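Local coordinates for protein Obg-like ATPase 1 (Schizosaccharomyces pombe, PDB 1NI3) that hydrolyses ATP and, less efficiently, GTP, and negatively regulates the G2/M transition of the cell cycle, at residues T327-A332 with K375-E380. Sequence-based numbering, arbitrary orientation.
Sequences TKAPQA and KEYVME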
loop_
_atom_site.group_PDB
_atom_site.type_symbol
_atom_site.label_atom_id
_atom_site.label_comp_id
_atom_site.label_asym_id
_atom_site.label_seq_id
_atom_site.Cartn_x
_atom_site.Cartn_y
_atom_site.Cartn_z
ATOM N N THR A 327 -5.678 8.176 -13.696
ATOM C CA THR A 327 -5.170 9.493 -14.008
ATOM C C THR A 327 -5.129 9.772 -15.499
ATOM O O THR A 327 -4.868 8.888 -16.314
ATOM C CB THR A 327 -3.780 9.680 -13.423
ATOM O OG1 THR A 327 -3.818 9.370 -12.026
ATOM C CG2 THR A 327 -3.323 11.117 -13.598
ATOM N N LYS A 328 -5.383 11.024 -15.847
ATOM C CA LYS A 328 -5.376 11.424 -17.238
ATOM C C LYS A 328 -4.113 12.189 -17.622
ATOM O O LYS A 328 -3.567 12.969 -16.838
ATOM C CB LYS A 328 -6.639 12.233 -17.559
ATOM C CG LYS A 328 -7.870 11.359 -17.843
ATOM C CD LYS A 328 -9.139 12.175 -18.135
ATOM C CE LYS A 328 -9.682 12.850 -16.878
ATOM N NZ LYS A 328 -10.895 13.679 -17.144
ATOM N N ALA A 329 -3.665 11.933 -18.848
ATOM C CA ALA A 329 -2.465 12.525 -19.427
ATOM C C ALA A 329 -2.013 13.867 -18.850
ATOM O O ALA A 329 -0.902 13.972 -18.339
ATOM C CB ALA A 329 -2.641 12.633 -20.930
ATOM N N PRO A 330 -2.862 14.907 -18.915
ATOM C CA PRO A 330 -2.412 16.191 -18.362
ATOM C C PRO A 330 -1.859 16.052 -16.944
ATOM O O PRO A 330 -0.705 16.406 -16.682
ATOM C CB PRO A 330 -3.670 17.053 -18.418
ATOM C CG PRO A 330 -4.389 16.512 -19.621
ATOM C CD PRO A 330 -4.236 15.014 -19.438
ATOM N N GLN A 331 -2.677 15.527 -16.035
ATOM C CA GLN A 331 -2.254 15.341 -14.650
ATOM C C GLN A 331 -0.977 14.515 -14.589
ATOM O O GLN A 331 -0.025 14.881 -13.903
ATOM C CB GLN A 331 -3.355 14.647 -13.844
ATOM C CG GLN A 331 -4.649 15.429 -13.764
ATOM C CD GLN A 331 -5.396 15.445 -15.088
ATOM O OE1 GLN A 331 -6.003 16.448 -15.456
ATOM N NE2 GLN A 331 -5.374 14.321 -15.798
ATOM N N ALA A 332 -0.970 13.397 -15.305
ATOM C CA ALA A 332 0.193 12.512 -15.347
ATOM C C ALA A 332 1.451 13.311 -15.654
ATOM O O ALA A 332 2.480 13.148 -15.011
ATOM C CB ALA A 332 -0.003 11.447 -16.408
ATOM N N LYS A 375 -6.047 15.886 -23.834
ATOM C CA LYS A 375 -6.474 16.038 -22.452
ATOM C C LYS A 375 -7.375 14.924 -21.936
ATOM O O LYS A 375 -7.294 14.561 -20.769
ATOM C CB LYS A 375 -7.154 17.396 -22.266
ATOM C CG LYS A 375 -6.192 18.566 -22.428
ATOM C CD LYS A 375 -6.885 19.923 -22.345
ATOM C CE LYS A 375 -7.626 20.271 -23.634
ATOM N NZ LYS A 375 -8.223 21.641 -23.595
ATOM N N GLU A 376 -8.225 14.370 -22.792
ATOM C CA GLU A 376 -9.120 13.315 -22.340
ATOM C C GLU A 376 -8.558 11.921 -22.526
ATOM O O GLU A 376 -9.197 11.061 -23.128
ATOM C CB GLU A 376 -10.473 13.414 -23.042
ATOM C CG GLU A 376 -11.233 14.692 -22.730
ATOM C CD GLU A 376 -11.204 15.045 -21.255
ATOM O OE1 GLU A 376 -11.337 14.126 -20.413
ATOM O OE2 GLU A 376 -11.063 16.245 -20.938
ATOM N N TYR A 377 -7.357 11.692 -22.009
ATOM C CA TYR A 377 -6.735 10.378 -22.120
ATOM C C TYR A 377 -6.276 9.851 -20.774
ATOM O O TYR A 377 -5.452 10.472 -20.100
ATOM C CB TYR A 377 -5.524 10.412 -23.058
ATOM C CG TYR A 377 -4.776 9.092 -23.097
ATOM C CD1 TYR A 377 -5.329 7.978 -23.729
ATOM C CD2 TYR A 377 -3.534 8.941 -22.466
ATOM C CE1 TYR A 377 -4.674 6.752 -23.732
ATOM C CE2 TYR A 377 -2.873 7.704 -22.461
ATOM C CZ TYR A 377 -3.454 6.614 -23.097
ATOM O OH TYR A 377 -2.835 5.378 -23.089
ATOM N N VAL A 378 -6.811 8.699 -20.390
ATOM C CA VAL A 378 -6.412 8.076 -19.139
ATOM C C VAL A 378 -5.196 7.224 -19.452
ATOM O O VAL A 378 -5.251 6.337 -20.309
ATOM C CB VAL A 378 -7.528 7.189 -18.543
ATOM C CG1 VAL A 378 -8.616 8.060 -17.947
ATOM C CG2 VAL A 378 -8.103 6.289 -19.623
HETATM N N MSE A 379 -4.092 7.517 -18.768
HETATM C CA MSE A 379 -2.840 6.797 -18.968
HETATM C C MSE A 379 -3.040 5.296 -18.819
HETATM O O MSE A 379 -3.965 4.833 -18.148
HETATM C CB MSE A 379 -1.793 7.272 -17.956
HETATM C CG MSE A 379 -1.522 8.763 -17.977
HETATM SE SE MSE A 379 -0.706 9.331 -19.641
HETATM C CE MSE A 379 1.168 9.125 -19.190
ATOM N N GLU A 380 -2.164 4.535 -19.454
ATOM C CA GLU A 380 -2.247 3.095 -19.367
ATOM C C GLU A 380 -0.953 2.581 -18.751
ATOM O O GLU A 380 0.149 2.986 -19.132
ATOM C CB GLU A 380 -2.480 2.508 -20.754
ATOM C CG GLU A 380 -3.806 2.967 -21.365
ATOM C CD GLU A 380 -4.012 2.481 -22.784
ATOM O OE1 GLU A 380 -3.923 1.259 -23.026
ATOM O OE2 GLU A 380 -4.267 3.334 -23.659
HETATM O O HOH W 1 -4.296 6.093 -15.627
#
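Ala-329 and Tyr-377 are joined through their backbones: Ala-329 N donates to Tyr-377 O at 2.6 Å. A second backbone bond runs the other way, from Met-379 N to Thr-327 O (2.9 Å), and the two enclose Lys-328 and Val-378, whose CA atoms lie 4.0 Å apart in a single beta bridge. Each acceptor also receives a CA-H...O contact, Tyr-377 O from Lys-328 CA and Thr-327 O from Val-378 CA. A water lies 2.9 Å from Thr-327 O and 2.8 Å from Met-379 O, bridging the two segments. The pairing lies in the TGS domain, a ubiquitin-like fold, where it ties the residues leading into helix 329-336 to the loop that links strands 372-374 and 384-386 of a three-stranded antiparallel sheet. The apolar contacts of Ala-329, Ala-332, Tyr-377 and Met-379 join buried residues. Selenomethionine Met-379 lies against Ala-329 and Ala-332: CG, anti to the carbonyl carbon (chi1 -56°), meets Ala-332 CB at 3.5 Å, and a bend at chi2 (-66°) sets SE 3.7 Å from Ala-329 CA. Ala-329 CB also meets the edge of the Tyr-377 ring, near its plane, at CD2. Trp-387 touches Met-379 from elsewhere in the domain. Toward the start of the loop, the Pro-330 ring rests on Lys-375, CG against its CA, and Phe-344 touches both residues. On the more exposed side, the Lys-328 and Glu-376 side chains cross obliquely and form a salt bridge, NZ to OE1 3.3 Å, its hydrogen bond weak; nearer its root, Lys-328 CG packs on Val-378 CG1.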